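Local coordinates for protein AGR_C_1268p (Agrobacterium tumefaciens str. C58, PDB 2GHS) that probably binds a divalent metal ion such as zinc or calcium and may hydrolyse sugar lactones, as a regucalcin-like member of the SMP-30 beta-propeller family, at residues M48-T62 with W65-L78. Residues are numbered along the deposited sequence; the frame is centred on the assembly and turned at random.
Sequences MLLGEGPTFDPASGT and WFNILERELHELHL. With EDO (1,2-ethanediol), chain D.
Asn67 reaches across to the chain entering strand 51-57: chi1 of -168° swings CG away from the backbone N, and OD1 accepts from Leu50 N at 3.0 Å, nearly straight (172° at the hydrogen). Its ND2 gives one hydrogen to Glu72 OE1 and the other to a water that also accepts from Leu49 N. Glu72 OE1 is gripped twice, since His74 NE2 donates to it at 2.8 Å from the opposite face of the carboxylate. That bond, with Lys83 at ND1, holds the imidazole, over whose face sits the selenium of selenomethionine Met48, 3.7 Å from the ring centroid; the same selenium meets the edge of Trp65, 3.5 Å from NE1.

Glu52 and Phe66 exchange both backbone hydrogen bonds, and Ile68 N donates to Leu50 O. Glu52 OE1 turns back to Gly53 N through its anti lone pair, leaving OE2 to accept from ethanediol O2 at 2.9 Å; Glu52 is a predicted metal ligand, and the diol also bonds Arg135, Asn137 and Asn182. At the far end Leu78 N donates to Gly61 O, while a water links Thr62 OG1 to Glu75 OE2, whose OE1 bonds His86. This is the inner part of a four-stranded antiparallel propeller blade, strand 51-57 innermost, with strand 82-87 outside and strands 92-99 and 273-279 flanking.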
loop_
_atom_site.group_PDB
_atom_site.type_symbol
_atom_site.label_atom_id
_atom_site.label_comp_id
_atom_site.label_asym_id
_atom_site.label_seq_id
_atom_site.Cartn_x
_atom_site.Cartn_y
_atom_site.Cartn_z
HETATM N N MSE A 48 14.248 -0.763 -5.823
HETATM C CA MSE A 48 13.932 -0.809 -4.410
HETATM C C MSE A 48 14.112 -2.213 -3.892
HETATM O O MSE A 48 13.601 -3.165 -4.478
HETATM C CB MSE A 48 12.465 -0.455 -4.172
HETATM C CG MSE A 48 12.028 0.859 -4.717
HETATM SE SE MSE A 48 12.800 2.408 -3.741
HETATM C CE MSE A 48 14.271 2.725 -4.914
ATOM N N LEU A 49 14.787 -2.339 -2.758
ATOM C CA LEU A 49 14.856 -3.637 -2.076
ATOM C C LEU A 49 13.447 -4.062 -1.692
ATOM O O LEU A 49 13.042 -5.196 -1.961
ATOM C CB LEU A 49 15.776 -3.540 -0.868
ATOM C CG LEU A 49 15.935 -4.779 -0.030
ATOM C CD1 LEU A 49 16.539 -5.856 -0.889
ATOM C CD2 LEU A 49 16.805 -4.411 1.198
ATOM N N LEU A 50 12.667 -3.134 -1.128
ATOM C CA LEU A 50 11.278 -3.436 -0.779
ATOM C C LEU A 50 10.449 -2.174 -0.972
ATOM O O LEU A 50 10.176 -1.414 -0.022
ATOM C CB LEU A 50 11.175 -4.014 0.642
ATOM C CG LEU A 50 9.774 -4.495 1.047
ATOM C CD1 LEU A 50 9.192 -5.399 0.017
ATOM C CD2 LEU A 50 9.778 -5.181 2.421
ATOM N N GLY A 51 10.089 -1.919 -2.229
ATOM C CA GLY A 51 9.288 -0.778 -2.552
ATOM C C GLY A 51 7.887 -1.024 -2.052
ATOM O O GLY A 51 7.335 -2.117 -2.313
ATOM N N GLU A 52 7.304 -0.050 -1.331
ATOM C CA GLU A 52 5.964 -0.230 -0.747
ATOM C C GLU A 52 5.271 1.067 -0.377
ATOM O O GLU A 52 5.887 2.150 -0.357
ATOM C CB GLU A 52 6.035 -1.101 0.537
ATOM C CG GLU A 52 5.646 -2.591 0.407
ATOM C CD GLU A 52 4.134 -2.865 0.119
ATOM O OE1 GLU A 52 3.367 -1.873 -0.106
ATOM O OE2 GLU A 52 3.749 -4.087 0.114
ATOM N N GLY A 53 3.967 0.968 -0.095
ATOM C CA GLY A 53 3.255 2.113 0.413
ATOM C C GLY A 53 3.135 3.364 -0.465
ATOM O O GLY A 53 3.121 4.475 0.073
ATOM N N PRO A 54 3.023 3.203 -1.793
ATOM C CA PRO A 54 2.978 4.417 -2.624
ATOM C C PRO A 54 1.714 5.217 -2.436
ATOM O O PRO A 54 0.635 4.623 -2.175
ATOM C CB PRO A 54 2.963 3.863 -4.070
ATOM C CG PRO A 54 2.433 2.510 -3.936
ATOM C CD PRO A 54 2.915 1.990 -2.599
ATOM N N THR A 55 1.803 6.539 -2.586
ATOM C CA THR A 55 0.618 7.392 -2.534
ATOM C C THR A 55 0.925 8.674 -3.308
ATOM O O THR A 55 2.084 8.913 -3.691
ATOM C CB THR A 55 0.187 7.652 -1.044
ATOM O OG1 THR A 55 -1.064 8.351 -1.005
ATOM C CG2 THR A 55 1.219 8.439 -0.293
ATOM N N PHE A 56 -0.102 9.452 -3.633
ATOM C CA PHE A 56 0.082 10.608 -4.486
ATOM C C PHE A 56 -0.517 11.823 -3.772
ATOM O O PHE A 56 -1.612 11.736 -3.178
ATOM C CB PHE A 56 -0.667 10.426 -5.807
ATOM C CG PHE A 56 -0.414 11.519 -6.826
ATOM C CD1 PHE A 56 0.831 11.708 -7.405
ATOM C CD2 PHE A 56 -1.456 12.294 -7.242
ATOM C CE1 PHE A 56 1.010 12.712 -8.337
ATOM C CE2 PHE A 56 -1.274 13.267 -8.191
ATOM C CZ PHE A 56 -0.051 13.468 -8.726
ATOM N N ASP A 57 0.220 12.925 -3.829
ATOM C CA ASP A 57 -0.252 14.267 -3.394
ATOM C C ASP A 57 -0.625 15.126 -4.593
ATOM O O ASP A 57 0.253 15.665 -5.260
ATOM C CB ASP A 57 0.850 14.955 -2.552
ATOM C CG ASP A 57 0.406 16.286 -1.938
ATOM O OD1 ASP A 57 -0.632 16.853 -2.361
ATOM O OD2 ASP A 57 1.111 16.776 -1.011
ATOM N N PRO A 58 -1.923 15.270 -4.872
ATOM C CA PRO A 58 -2.373 16.017 -6.025
ATOM C C PRO A 58 -2.042 17.518 -5.982
ATOM O O PRO A 58 -1.869 18.134 -7.017
ATOM C CB PRO A 58 -3.885 15.755 -6.043
ATOM C CG PRO A 58 -4.233 15.441 -4.687
ATOM C CD PRO A 58 -3.054 14.743 -4.089
ATOM N N ALA A 59 -1.924 18.082 -4.781
ATOM C CA ALA A 59 -1.649 19.489 -4.642
ATOM C C ALA A 59 -0.238 19.865 -5.099
ATOM O O ALA A 59 -0.050 20.924 -5.679
ATOM C CB ALA A 59 -1.909 19.921 -3.209
ATOM N N SER A 60 0.738 18.985 -4.879
ATOM C CA SER A 60 2.096 19.223 -5.341
ATOM C C SER A 60 2.475 18.409 -6.582
ATOM O O SER A 60 3.572 18.604 -7.116
ATOM C CB SER A 60 3.075 18.880 -4.228
ATOM O OG SER A 60 3.030 17.515 -3.967
ATOM N N GLY A 61 1.614 17.470 -6.994
ATOM C CA GLY A 61 1.872 16.593 -8.139
ATOM C C GLY A 61 3.029 15.665 -7.866
ATOM O O GLY A 61 3.847 15.391 -8.741
ATOM N N THR A 62 3.056 15.136 -6.654
ATOM C CA THR A 62 4.194 14.339 -6.158
ATOM C C THR A 62 3.758 12.921 -5.678
ATOM O O THR A 62 2.805 12.784 -4.916
ATOM C CB THR A 62 4.902 15.077 -4.999
ATOM O OG1 THR A 62 5.349 16.359 -5.454
ATOM C CG2 THR A 62 6.096 14.308 -4.518
ATOM N N TRP A 65 6.691 7.040 -1.907
ATOM C CA TRP A 65 6.666 5.618 -1.515
ATOM C C TRP A 65 7.826 5.332 -0.586
ATOM O O TRP A 65 8.669 6.219 -0.341
ATOM C CB TRP A 65 6.688 4.678 -2.732
ATOM C CG TRP A 65 7.900 4.729 -3.571
ATOM C CD1 TRP A 65 9.040 3.983 -3.420
ATOM C CD2 TRP A 65 8.093 5.534 -4.731
ATOM N NE1 TRP A 65 9.930 4.298 -4.415
ATOM C CE2 TRP A 65 9.367 5.242 -5.236
ATOM C CE3 TRP A 65 7.301 6.487 -5.390
ATOM C CZ2 TRP A 65 9.888 5.875 -6.351
ATOM C CZ3 TRP A 65 7.816 7.111 -6.524
ATOM C CH2 TRP A 65 9.104 6.803 -6.977
ATOM N N PHE A 66 7.871 4.112 -0.050
ATOM C CA PHE A 66 8.937 3.742 0.826
ATOM C C PHE A 66 9.819 2.642 0.263
ATOM O O PHE A 66 9.392 1.827 -0.534
ATOM C CB PHE A 66 8.369 3.251 2.178
ATOM C CG PHE A 66 7.601 4.279 2.925
ATOM C CD1 PHE A 66 6.229 4.429 2.702
ATOM C CD2 PHE A 66 8.220 5.059 3.871
ATOM C CE1 PHE A 66 5.499 5.391 3.409
ATOM C CE2 PHE A 66 7.523 6.024 4.567
ATOM C CZ PHE A 66 6.160 6.200 4.330
ATOM N N ASN A 67 11.059 2.633 0.733
ATOM C CA ASN A 67 11.965 1.469 0.635
ATOM C C ASN A 67 12.090 0.941 2.052
ATOM O O ASN A 67 12.906 1.420 2.808
ATOM C CB ASN A 67 13.296 1.873 0.052
ATOM C CG ASN A 67 14.161 0.686 -0.344
ATOM O OD1 ASN A 67 13.725 -0.448 -0.292
ATOM N ND2 ASN A 67 15.397 0.965 -0.763
ATOM N N ILE A 68 11.202 0.011 2.406
ATOM C CA ILE A 68 10.911 -0.241 3.831
ATOM C C ILE A 68 12.174 -0.603 4.606
ATOM O O ILE A 68 12.519 0.039 5.609
ATOM C CB ILE A 68 9.841 -1.357 4.048
ATOM C CG1 ILE A 68 8.476 -0.925 3.543
ATOM C CG2 ILE A 68 9.743 -1.693 5.578
ATOM C CD1 ILE A 68 7.419 -1.989 3.785
ATOM N N LEU A 69 12.849 -1.638 4.151
ATOM C CA LEU A 69 13.964 -2.236 4.890
ATOM C C LEU A 69 15.189 -1.332 4.924
ATOM O O LEU A 69 15.998 -1.468 5.801
ATOM C CB LEU A 69 14.341 -3.591 4.276
ATOM C CG LEU A 69 13.180 -4.609 4.173
ATOM C CD1 LEU A 69 13.630 -5.912 3.533
ATOM C CD2 LEU A 69 12.584 -4.874 5.549
ATOM N N GLU A 70 15.291 -0.374 3.998
ATOM C CA GLU A 70 16.410 0.584 3.992
ATOM C C GLU A 70 16.074 1.944 4.645
ATOM O O GLU A 70 16.891 2.885 4.613
ATOM C CB GLU A 70 16.899 0.827 2.560
ATOM C CG GLU A 70 17.402 -0.438 1.881
ATOM C CD GLU A 70 18.848 -0.797 2.215
ATOM O OE1 GLU A 70 19.373 -0.384 3.271
ATOM O OE2 GLU A 70 19.464 -1.498 1.385
ATOM N N ARG A 71 14.874 2.065 5.193
ATOM C CA ARG A 71 14.471 3.265 5.958
ATOM C C ARG A 71 14.496 4.521 5.081
ATOM O O ARG A 71 15.073 5.528 5.458
ATOM C CB ARG A 71 15.315 3.442 7.216
ATOM C CG ARG A 71 15.322 2.251 8.134
ATOM C CD ARG A 71 16.016 2.543 9.497
ATOM N NE ARG A 71 17.244 3.290 9.242
ATOM C CZ ARG A 71 18.413 2.762 8.923
ATOM N NH1 ARG A 71 18.592 1.472 8.996
ATOM N NH2 ARG A 71 19.438 3.545 8.607
ATOM N N GLU A 72 13.941 4.403 3.878
ATOM C CA GLU A 72 13.884 5.576 2.953
ATOM C C GLU A 72 12.475 5.945 2.567
ATOM O O GLU A 72 11.657 5.068 2.339
ATOM C CB GLU A 72 14.640 5.284 1.663
ATOM C CG GLU A 72 16.107 5.015 1.837
ATOM C CD GLU A 72 16.753 4.417 0.587
ATOM O OE1 GLU A 72 16.074 3.903 -0.360
ATOM O OE2 GLU A 72 18.014 4.455 0.581
ATOM N N LEU A 73 12.233 7.238 2.465
ATOM C CA LEU A 73 10.997 7.786 1.936
ATOM C C LEU A 73 11.378 8.460 0.614
ATOM O O LEU A 73 12.173 9.416 0.604
ATOM C CB LEU A 73 10.422 8.848 2.891
ATOM C CG LEU A 73 9.216 9.684 2.437
ATOM C CD1 LEU A 73 8.030 8.834 2.090
ATOM C CD2 LEU A 73 8.854 10.655 3.524
ATOM N N HIS A 74 10.798 7.955 -0.478
ATOM C CA HIS A 74 11.079 8.392 -1.833
ATOM C C HIS A 74 10.008 9.349 -2.301
ATOM O O HIS A 74 8.838 9.159 -2.017
ATOM C CB HIS A 74 11.126 7.144 -2.741
ATOM C CG HIS A 74 12.335 6.326 -2.493
ATOM N ND1 HIS A 74 13.421 6.375 -3.344
ATOM C CD2 HIS A 74 12.702 5.538 -1.458
ATOM C CE1 HIS A 74 14.383 5.605 -2.857
ATOM N NE2 HIS A 74 13.982 5.104 -1.704
ATOM N N GLU A 75 10.468 10.379 -3.010
ATOM C CA GLU A 75 9.619 11.486 -3.472
ATOM C C GLU A 75 9.931 11.690 -4.959
ATOM O O GLU A 75 11.088 11.828 -5.326
ATOM C CB GLU A 75 9.978 12.748 -2.699
ATOM C CG GLU A 75 9.177 13.964 -3.077
ATOM C CD GLU A 75 9.594 15.244 -2.358
ATOM O OE1 GLU A 75 10.558 15.236 -1.554
ATOM O OE2 GLU A 75 8.924 16.279 -2.602
ATOM N N LEU A 76 8.879 11.687 -5.793
ATOM C CA LEU A 76 9.006 11.875 -7.222
ATOM C C LEU A 76 8.010 12.911 -7.680
ATOM O O LEU A 76 6.808 12.674 -7.665
ATOM C CB LEU A 76 8.738 10.563 -7.977
ATOM C CG LEU A 76 8.828 10.656 -9.516
ATOM C CD1 LEU A 76 10.219 11.064 -9.955
ATOM C CD2 LEU A 76 8.401 9.360 -10.181
ATOM N N HIS A 77 8.521 14.035 -8.168
ATOM C CA HIS A 77 7.667 15.050 -8.786
ATOM C C HIS A 77 7.381 14.606 -10.222
ATOM O O HIS A 77 8.281 14.559 -11.053
ATOM C CB HIS A 77 8.357 16.431 -8.791
ATOM C CG HIS A 77 7.500 17.519 -9.353
ATOM N ND1 HIS A 77 7.669 18.019 -10.627
ATOM C CD2 HIS A 77 6.407 18.133 -8.842
ATOM C CE1 HIS A 77 6.733 18.925 -10.858
ATOM N NE2 HIS A 77 5.956 19.012 -9.789
ATOM N N LEU A 78 6.130 14.306 -10.520
ATOM C CA LEU A 78 5.832 13.565 -11.751
ATOM C C LEU A 78 6.170 14.275 -13.028
ATOM O O LEU A 78 6.743 13.679 -13.966
ATOM C CB LEU A 78 4.363 13.184 -11.792
ATOM C CG LEU A 78 3.914 12.110 -10.837
ATOM C CD1 LEU A 78 2.503 11.741 -11.243
ATOM C CD2 LEU A 78 4.840 10.909 -10.886
HETATM C C1 EDO D . 5.604 -7.702 2.872
HETATM O O1 EDO D . 6.246 -6.462 3.190
HETATM C C2 EDO D . 4.792 -7.467 1.590
HETATM O O2 EDO D . 3.771 -6.463 1.794
HETATM O O HOH W 1 17.197 -0.617 -2.269
HETATM O O HOH W 2 7.682 17.255 -4.711
#